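Long-range contacts in ABC transporter, substrate-binding protein (Streptococcus pneumoniae, PDB 5G5Y), which captures short- and long-chain fructooligosaccharides such as kestose, nystose and inulin, but not sucrose, for import by the FusABC-MsmK ABC transporter: residues E21-L25 with Q376-V380; V135-A139 with G190-F196; T269-N273 with K402-D406. One frame throughout, in Å; residues are numbered along the deposited sequence.

Contact 1. Residues E21-L25 with Q376-V380; sequences EKLIL and QKTEV
Lys22 and Ile24, where helix 23-32 begins, meet Thr378, Glu379 and Val380, where helix 370-378 ends, and both polar and apolar contacts join the two. The one direct hydrogen bond runs from Lys22 NZ to Glu379 O, 2.7 Å long and close to collinear with the carbonyl (C=O...N angle 167°). Lys22 reaches it with a fully extended chain, its CG placed anti to the carbonyl carbon (chi1 -69°), so that the methylenes run past the helix end and CE comes 3.7 Å from Lys377 O. The ammonium therefore lies near the C-terminal end of the helix, where its charge would probably suit the helix dipole.

Two waters extend the polar link. Water 1 accepts from Lys22 NZ and donates to Gln376 O, at 2.8 Å from that oxygen. Water 2 accepts from Ile24 N and donates to Thr378 O, 2.7 Å away, tying the first turn of one helix to the last turn of the other.

The apolar part centres on one methyl group, Val380 CG1. It packs 3.8 Å from Ile24 CG2 and 4.0 Å from Leu25 CG. Helix 332-340 covers Ile24 as well, through Gln334, Gln337 and Asn338. Separately, Ile24 CD1 makes a van der Waals approach to Thr378 O at 3.3 Å.

The side chain of Glu379 starts away from the 21-25 segment, and its OE1 forms a salt bridge with Arg375; both residues bind substrate. The arrangement is a lysine reaching the carbonyl just beyond the C-terminal end of one helix, packed against the N-terminal end of another, at the edge of the oligosaccharide site of this solute-binding protein.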
loop_
_atom_site.group_PDB
_atom_site.type_symbol
_atom_site.label_atom_id
_atom_site.label_comp_id
_atom_site.label_asym_id
_atom_site.label_seq_id
_atom_site.Cartn_x
_atom_site.Cartn_y
_atom_site.Cartn_z
ATOM N N GLU A 21 8.289 -24.178 15.449
ATOM C CA GLU A 21 7.025 -24.552 16.090
ATOM C C GLU A 21 5.763 -24.171 15.261
ATOM O O GLU A 21 4.655 -24.507 15.652
ATOM C CB GLU A 21 6.946 -23.936 17.494
ATOM C CG GLU A 21 8.023 -24.487 18.417
ATOM C CD GLU A 21 7.967 -23.901 19.823
ATOM O OE1 GLU A 21 6.969 -23.240 20.155
ATOM O OE2 GLU A 21 8.943 -24.093 20.586
ATOM N N LYS A 22 5.937 -23.441 14.157
ATOM C CA LYS A 22 4.863 -23.173 13.195
ATOM C C LYS A 22 4.619 -24.384 12.292
ATOM O O LYS A 22 5.554 -24.990 11.795
ATOM C CB LYS A 22 5.216 -21.979 12.313
ATOM C CG LYS A 22 5.229 -20.683 13.059
ATOM C CD LYS A 22 5.401 -19.466 12.150
ATOM C CE LYS A 22 5.314 -18.197 12.959
ATOM N NZ LYS A 22 5.626 -16.928 12.224
ATOM N N LEU A 23 3.343 -24.719 12.107
ATOM C CA LEU A 23 2.926 -25.838 11.258
ATOM C C LEU A 23 3.448 -25.727 9.807
ATOM O O LEU A 23 3.915 -26.736 9.197
ATOM C CB LEU A 23 1.404 -26.015 11.344
ATOM C CG LEU A 23 0.793 -27.194 10.621
ATOM C CD1 LEU A 23 1.471 -28.536 10.943
ATOM C CD2 LEU A 23 -0.693 -27.271 10.953
ATOM N N ILE A 24 3.416 -24.517 9.250
ATOM C CA ILE A 24 3.976 -24.316 7.902
ATOM C C ILE A 24 5.435 -24.766 7.829
ATOM O O ILE A 24 5.854 -25.443 6.877
ATOM C CB ILE A 24 3.811 -22.836 7.431
ATOM C CG1 ILE A 24 2.346 -22.545 7.040
ATOM C CG2 ILE A 24 4.683 -22.552 6.238
ATOM C CD1 ILE A 24 2.054 -21.060 6.824
ATOM N N LEU A 25 6.250 -24.396 8.802
ATOM C CA LEU A 25 7.666 -24.720 8.694
ATOM C C LEU A 25 7.978 -26.200 9.011
ATOM O O LEU A 25 8.967 -26.743 8.534
ATOM C CB LEU A 25 8.476 -23.775 9.548
ATOM C CG LEU A 25 8.346 -22.340 9.009
ATOM C CD1 LEU A 25 8.940 -21.385 10.011
ATOM C CD2 LEU A 25 9.044 -22.199 7.657
ATOM N N GLN A 376 -0.916 -13.619 12.395
ATOM C CA GLN A 376 0.398 -13.354 12.999
ATOM C C GLN A 376 1.024 -14.575 13.643
ATOM O O GLN A 376 2.235 -14.696 13.648
ATOM C CB GLN A 376 0.309 -12.264 14.053
ATOM C CG GLN A 376 0.233 -10.856 13.559
ATOM C CD GLN A 376 -0.206 -9.985 14.715
ATOM O OE1 GLN A 376 0.602 -9.690 15.600
ATOM N NE2 GLN A 376 -1.515 -9.677 14.789
ATOM N N LYS A 377 0.193 -15.448 14.219
ATOM C CA LYS A 377 0.671 -16.666 14.848
ATOM C C LYS A 377 1.101 -17.758 13.884
ATOM O O LYS A 377 1.904 -18.613 14.273
ATOM C CB LYS A 377 -0.389 -17.246 15.801
ATOM C CG LYS A 377 -0.712 -16.389 17.006
ATOM C CD LYS A 377 -1.791 -17.119 17.818
ATOM C CE LYS A 377 -2.323 -16.337 18.991
ATOM N NZ LYS A 377 -3.540 -17.012 19.527
ATOM N N THR A 378 0.584 -17.733 12.642
ATOM C CA THR A 378 0.675 -18.880 11.714
ATOM C C THR A 378 1.333 -18.596 10.354
ATOM O O THR A 378 1.813 -19.532 9.724
ATOM C CB THR A 378 -0.713 -19.548 11.508
ATOM O OG1 THR A 378 -1.649 -18.665 10.864
ATOM C CG2 THR A 378 -1.303 -19.998 12.894
ATOM N N GLU A 379 1.307 -17.342 9.898
ATOM C CA GLU A 379 2.003 -16.928 8.679
ATOM C C GLU A 379 3.517 -16.997 8.883
ATOM O O GLU A 379 4.017 -17.025 10.019
ATOM C CB GLU A 379 1.642 -15.467 8.290
ATOM C CG GLU A 379 2.343 -14.424 9.160
ATOM C CD GLU A 379 1.791 -12.998 9.021
ATOM O OE1 GLU A 379 1.339 -12.620 7.925
ATOM O OE2 GLU A 379 1.806 -12.245 10.026
ATOM N N VAL A 380 4.270 -16.965 7.790
ATOM C CA VAL A 380 5.712 -16.868 7.903
ATOM C C VAL A 380 6.342 -15.674 7.215
ATOM O O VAL A 380 7.510 -15.379 7.487
ATOM C CB VAL A 380 6.435 -18.175 7.446
ATOM C CG1 VAL A 380 5.783 -19.429 8.071
ATOM C CG2 VAL A 380 6.421 -18.320 5.978
HETATM O O HOH W 1 4.815 -14.101 12.701
HETATM O O HOH W 2 2.199 -22.115 10.461
#

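Contact 2. Residues V135-A139 with G190-F196; sequences VNDMA and GNEDFKF
A type I turn from Gly190 to Asp193, which carries the substrate-binding Asn191, and the Asx turn that follows it fold around Asp137, just ahead of strand 138-142. Asp137 fills the bend of this loop. Its CG sits between the backbone N and the carbonyl carbon (chi1 66°), which sends the carboxylate into the loop backbone. There OD2 accepts a hydrogen bond from Phe196 N at 3.0 Å through its syn lone pair. The same OD2 lies 2.5 Å from Asp193 O, close enough that the acid is probably protonated. The backbones themselves come near, Asp137 CA making a CH...O contact of 3.1 Å with Asn191 O.

One residue earlier, Asn136 ND2 donates to Asn191 OD1 over 3.3 Å. The bond is rather bent (142° at the hydrogen), and the two amide planes stand nearly perpendicular.

Apolar contact comes from Phe196, whose ring is crossed obliquely by Val135, with CG1 3.7 Å from CD1 of the ring; Ala139 CB lies more loosely against CD2 of the same ring, 4.4 Å away. Within the loop, Asp193 OD2 receives Lys195 N, closing the Asx turn, and on the opposite face of its carboxylate Lys195 NZ, in a salt bridge of 2.8 Å. The lysine chain bends at its last two torsions to come back to this oxygen, and its ammonium also pairs with Asp207.

Helix 429-455 packs against the loop, with Arg450 bridging to Asp193 OD1 and packing on Phe194. Helix 399-412 covers the strand side, where Tyr412 meets Phe196 and Val135, and Met138 pairs through its backbone with Thr269 at the end of neighbouring strand 264-269.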
loop_
_atom_site.group_PDB
_atom_site.type_symbol
_atom_site.label_atom_id
_atom_site.label_comp_id
_atom_site.label_asym_id
_atom_site.label_seq_id
_atom_site.Cartn_x
_atom_site.Cartn_y
_atom_site.Cartn_z
ATOM N N VAL A 135 -6.892 3.174 -5.197
ATOM C CA VAL A 135 -7.457 4.289 -4.408
ATOM C C VAL A 135 -7.255 3.886 -2.978
ATOM O O VAL A 135 -7.640 2.767 -2.606
ATOM C CB VAL A 135 -8.960 4.479 -4.691
ATOM C CG1 VAL A 135 -9.614 5.578 -3.824
ATOM C CG2 VAL A 135 -9.123 4.873 -6.135
ATOM N N ASN A 136 -6.624 4.749 -2.191
ATOM C CA ASN A 136 -6.402 4.472 -0.771
ATOM C C ASN A 136 -7.398 5.214 0.132
ATOM O O ASN A 136 -7.986 4.601 1.035
ATOM C CB ASN A 136 -4.942 4.703 -0.382
ATOM C CG ASN A 136 -4.503 6.173 -0.490
ATOM O OD1 ASN A 136 -4.832 6.877 -1.426
ATOM N ND2 ASN A 136 -3.735 6.610 0.462
ATOM N N ASP A 137 -7.625 6.496 -0.156
ATOM C CA ASP A 137 -8.468 7.357 0.656
ATOM C C ASP A 137 -9.891 7.521 0.102
ATOM O O ASP A 137 -10.284 8.604 -0.325
ATOM C CB ASP A 137 -7.814 8.727 0.881
ATOM C CG ASP A 137 -7.668 9.548 -0.382
ATOM O OD1 ASP A 137 -7.342 8.996 -1.448
ATOM O OD2 ASP A 137 -7.902 10.786 -0.303
ATOM N N MET A 138 -10.657 6.443 0.150
ATOM C CA MET A 138 -12.026 6.426 -0.366
ATOM C C MET A 138 -12.893 7.381 0.459
ATOM O O MET A 138 -12.687 7.508 1.673
ATOM C CB MET A 138 -12.634 5.019 -0.303
ATOM C CG MET A 138 -11.955 4.026 -1.180
ATOM S SD MET A 138 -12.598 2.339 -1.139
ATOM C CE MET A 138 -14.341 2.548 -1.446
ATOM N N ALA A 139 -13.827 8.054 -0.222
ATOM C CA ALA A 139 -14.799 8.955 0.431
ATOM C C ALA A 139 -16.075 8.157 0.707
ATOM O O ALA A 139 -16.509 7.369 -0.150
ATOM C CB ALA A 139 -15.087 10.150 -0.438
ATOM N N GLY A 190 -1.893 9.557 3.420
ATOM C CA GLY A 190 -2.539 8.348 3.893
ATOM C C GLY A 190 -4.022 8.252 3.634
ATOM O O GLY A 190 -4.644 9.066 2.915
ATOM N N ASN A 191 -4.622 7.264 4.286
ATOM C CA ASN A 191 -5.954 6.795 3.891
ATOM C C ASN A 191 -7.130 7.688 4.267
ATOM O O ASN A 191 -8.240 7.471 3.781
ATOM C CB ASN A 191 -6.167 5.389 4.458
ATOM C CG ASN A 191 -5.105 4.400 3.999
ATOM O OD1 ASN A 191 -4.428 4.609 2.978
ATOM N ND2 ASN A 191 -4.949 3.317 4.752
ATOM N N GLU A 192 -6.897 8.660 5.134
ATOM C CA GLU A 192 -7.914 9.520 5.691
ATOM C C GLU A 192 -7.850 10.952 5.161
ATOM O O GLU A 192 -8.589 11.810 5.601
ATOM C CB GLU A 192 -7.846 9.475 7.233
ATOM C CG GLU A 192 -8.300 8.151 7.847
ATOM C CD GLU A 192 -7.368 6.994 7.625
ATOM O OE1 GLU A 192 -6.166 7.137 7.854
ATOM O OE2 GLU A 192 -7.810 5.922 7.205
ATOM N N ASP A 193 -7.006 11.210 4.174
ATOM C CA ASP A 193 -6.905 12.526 3.576
ATOM C C ASP A 193 -7.983 12.754 2.507
ATOM O O ASP A 193 -8.468 11.797 1.923
ATOM C CB ASP A 193 -5.521 12.692 2.929
ATOM C CG ASP A 193 -5.261 14.125 2.496
ATOM O OD1 ASP A 193 -5.464 15.018 3.354
ATOM O OD2 ASP A 193 -4.958 14.406 1.305
ATOM N N PHE A 194 -8.281 14.026 2.191
ATOM C CA PHE A 194 -9.297 14.401 1.232
ATOM C C PHE A 194 -8.849 14.419 -0.239
ATOM O O PHE A 194 -9.672 14.698 -1.109
ATOM C CB PHE A 194 -9.934 15.798 1.575
ATOM C CG PHE A 194 -8.948 16.934 1.630
ATOM C CD1 PHE A 194 -8.427 17.496 0.474
ATOM C CD2 PHE A 194 -8.486 17.404 2.848
ATOM C CE1 PHE A 194 -7.485 18.518 0.544
ATOM C CE2 PHE A 194 -7.547 18.429 2.908
ATOM C CZ PHE A 194 -7.066 18.999 1.755
ATOM N N LYS A 195 -7.561 14.189 -0.519
ATOM C CA LYS A 195 -6.988 14.490 -1.848
ATOM C C LYS A 195 -7.661 13.695 -2.996
ATOM O O LYS A 195 -7.639 14.142 -4.158
ATOM C CB LYS A 195 -5.449 14.366 -1.873
ATOM C CG LYS A 195 -4.928 12.929 -1.741
ATOM C CD LYS A 195 -3.425 12.801 -1.990
ATOM C CE LYS A 195 -2.558 13.702 -1.108
ATOM N NZ LYS A 195 -2.588 13.236 0.312
ATOM N N PHE A 196 -8.298 12.561 -2.681
ATOM C CA PHE A 196 -9.166 11.857 -3.643
ATOM C C PHE A 196 -10.103 12.782 -4.470
ATOM O O PHE A 196 -10.339 12.569 -5.688
ATOM C CB PHE A 196 -9.987 10.770 -2.904
ATOM C CG PHE A 196 -10.949 10.054 -3.782
ATOM C CD1 PHE A 196 -10.502 9.051 -4.646
ATOM C CD2 PHE A 196 -12.268 10.430 -3.812
ATOM C CE1 PHE A 196 -11.374 8.407 -5.505
ATOM C CE2 PHE A 196 -13.153 9.794 -4.682
ATOM C CZ PHE A 196 -12.698 8.784 -5.527
#

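Contact 3. Residues T269-N273 with K402-D406; sequences TWDKN and KWRLD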
loop_
_atom_site.group_PDB
_atom_site.type_symbol
_atom_site.label_atom_id
_atom_site.label_comp_id
_atom_site.label_asym_id
_atom_site.label_seq_id
_atom_site.Cartn_x
_atom_site.Cartn_y
_atom_site.Cartn_z
ATOM N N THR A 269 -11.448 7.181 4.428
ATOM C CA THR A 269 -10.677 6.102 5.037
ATOM C C THR A 269 -10.518 4.961 4.061
ATOM O O THR A 269 -11.117 4.963 3.000
ATOM C CB THR A 269 -11.307 5.596 6.386
ATOM O OG1 THR A 269 -10.320 4.854 7.094
ATOM C CG2 THR A 269 -12.539 4.811 6.154
ATOM N N TRP A 270 -9.669 4.010 4.400
ATOM C CA TRP A 270 -9.498 2.823 3.571
ATOM C C TRP A 270 -10.742 1.964 3.509
ATOM O O TRP A 270 -11.213 1.583 2.427
ATOM C CB TRP A 270 -8.323 2.031 4.066
ATOM C CG TRP A 270 -8.001 0.765 3.316
ATOM C CD1 TRP A 270 -8.474 -0.478 3.602
ATOM C CD2 TRP A 270 -7.094 0.610 2.211
ATOM N NE1 TRP A 270 -7.931 -1.409 2.735
ATOM C CE2 TRP A 270 -7.081 -0.770 1.874
ATOM C CE3 TRP A 270 -6.313 1.488 1.475
ATOM C CZ2 TRP A 270 -6.307 -1.277 0.850
ATOM C CZ3 TRP A 270 -5.523 0.984 0.447
ATOM C CH2 TRP A 270 -5.532 -0.395 0.133
ATOM N N ASP A 271 -11.288 1.680 4.679
ATOM C CA ASP A 271 -12.444 0.800 4.809
ATOM C C ASP A 271 -13.284 1.355 5.915
ATOM O O ASP A 271 -12.781 1.483 7.024
ATOM C CB ASP A 271 -11.924 -0.617 5.113
ATOM C CG ASP A 271 -13.023 -1.661 5.318
ATOM O OD1 ASP A 271 -14.201 -1.340 5.621
ATOM O OD2 ASP A 271 -12.668 -2.869 5.179
ATOM N N LYS A 272 -14.549 1.652 5.606
ATOM C CA LYS A 272 -15.510 2.264 6.561
ATOM C C LYS A 272 -15.651 1.436 7.859
ATOM O O LYS A 272 -15.892 1.982 8.962
ATOM C CB LYS A 272 -16.892 2.434 5.902
ATOM C CG LYS A 272 -17.662 1.134 5.644
ATOM C CD LYS A 272 -19.045 1.386 5.088
ATOM C CE LYS A 272 -19.860 0.082 5.128
ATOM N NZ LYS A 272 -21.116 0.166 4.375
ATOM N N ASN A 273 -15.425 0.128 7.742
ATOM C CA ASN A 273 -15.525 -0.768 8.905
ATOM C C ASN A 273 -14.607 -0.366 10.072
ATOM O O ASN A 273 -14.966 -0.560 11.239
ATOM C CB ASN A 273 -15.317 -2.233 8.470
ATOM C CG ASN A 273 -16.500 -2.762 7.658
ATOM O OD1 ASN A 273 -17.505 -3.183 8.237
ATOM N ND2 ASN A 273 -16.404 -2.735 6.314
ATOM N N LYS A 402 -11.970 -8.805 -1.233
ATOM C CA LYS A 402 -12.925 -8.989 -2.317
ATOM C C LYS A 402 -13.963 -7.873 -2.303
ATOM O O LYS A 402 -14.304 -7.319 -3.349
ATOM C CB LYS A 402 -13.586 -10.353 -2.242
ATOM C CG LYS A 402 -14.673 -10.624 -3.272
ATOM C CD LYS A 402 -14.167 -10.489 -4.699
ATOM C CE LYS A 402 -15.178 -11.020 -5.713
ATOM N NZ LYS A 402 -14.908 -10.450 -7.070
ATOM N N TRP A 403 -14.509 -7.604 -1.132
ATOM C CA TRP A 403 -15.496 -6.530 -0.956
ATOM C C TRP A 403 -14.946 -5.181 -1.480
ATOM O O TRP A 403 -15.588 -4.537 -2.281
ATOM C CB TRP A 403 -15.853 -6.431 0.504
ATOM C CG TRP A 403 -16.781 -5.327 0.870
ATOM C CD1 TRP A 403 -18.167 -5.314 0.740
ATOM C CD2 TRP A 403 -16.427 -4.091 1.484
ATOM N NE1 TRP A 403 -18.659 -4.132 1.250
ATOM C CE2 TRP A 403 -17.616 -3.364 1.689
ATOM C CE3 TRP A 403 -15.210 -3.517 1.870
ATOM C CZ2 TRP A 403 -17.618 -2.091 2.293
ATOM C CZ3 TRP A 403 -15.214 -2.269 2.432
ATOM C CH2 TRP A 403 -16.414 -1.558 2.627
ATOM N N ARG A 404 -13.742 -4.815 -1.054
ATOM C CA ARG A 404 -13.123 -3.548 -1.439
ATOM C C ARG A 404 -12.847 -3.520 -2.946
ATOM O O ARG A 404 -13.129 -2.535 -3.595
ATOM C CB ARG A 404 -11.849 -3.258 -0.614
ATOM C CG ARG A 404 -11.429 -1.813 -0.657
ATOM C CD ARG A 404 -10.167 -1.564 0.109
ATOM N NE ARG A 404 -10.071 -0.124 0.370
ATOM C CZ ARG A 404 -9.349 0.734 -0.355
ATOM N NH1 ARG A 404 -8.590 0.337 -1.370
ATOM N NH2 ARG A 404 -9.363 2.000 -0.041
ATOM N N LEU A 405 -12.324 -4.613 -3.505
ATOM C CA LEU A 405 -12.067 -4.702 -4.951
ATOM C C LEU A 405 -13.295 -4.449 -5.764
ATOM O O LEU A 405 -13.237 -3.768 -6.793
ATOM C CB LEU A 405 -11.539 -6.094 -5.370
ATOM C CG LEU A 405 -10.079 -6.343 -5.157
ATOM C CD1 LEU A 405 -9.713 -7.775 -5.568
ATOM C CD2 LEU A 405 -9.249 -5.385 -5.986
ATOM N N ASP A 406 -14.410 -5.033 -5.340
ATOM C CA ASP A 406 -15.644 -4.866 -6.080
ATOM C C ASP A 406 -16.139 -3.406 -6.023
ATOM O O ASP A 406 -16.581 -2.904 -7.046
ATOM C CB ASP A 406 -16.714 -5.816 -5.546
ATOM C CG ASP A 406 -16.444 -7.290 -5.889
ATOM O OD1 ASP A 406 -15.574 -7.626 -6.724
ATOM O OD2 ASP A 406 -17.171 -8.123 -5.314
#
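The guanidinium of Arg404 lies flat on one face of the Trp270 indole, the planes only 2° apart, in a parallel cation-pi stack. CZ stands 3.5 Å from the centroid of the six-membered ring, and CD adds a CH-pi contact over the five-membered ring. At the edge of the guanidinium, in its plane, is Trp270 O, gripped side-on by NE at 2.9 Å and NH2 at 3.1 Å; NH2 lies in the carbonyl plane on a lone pair, while NE sits above that plane. The arginine thus holds both the ring and the backbone of one tryptophan. Trp270 binds substrate, so Arg404, from helix 399-412, is probably a second-shell residue that helps position its ring in the sugar-binding cleft. The chain of Arg404 is extended from CG to NE, with CG anti to the backbone N (chi1 -162°), long enough to bring the flat group across the indole; NH1 is held by Val135 O.

One helix residue earlier, Trp403 meets the next part of the loop. Asn273 ND2 lies over one face of its indole, and Asp271 OD1 is 3.5 Å from CZ3. That carboxylate oxygen also accepts from Asn273 N, forming an Asx turn, and takes Asn273 ND2 on its syn lone pair at 2.7 Å.

In the fold
From the N terminus, residues 21-25 open a long loop that closes only at 376-380, when contact 1 brings the start of helix 23-32 to the end of helix 370-378. Contact 2 lies wholly within that loop, closing a shorter one between 135-139 and 190-196. Contact 3 opens later, at 269-273, and closes at 402-406, beyond contact 1, so contacts 1 and 3 cross along the chain while contacts 2 and 3 follow in series. In space, contacts 2 and 3 touch, joined by Glu192 to Thr269 and by Val135 to Arg404, and link strands 138-142 and 264-269 with helix 399-412. Contact 1 stands apart, its nearest atoms about 15 Å from contact 3.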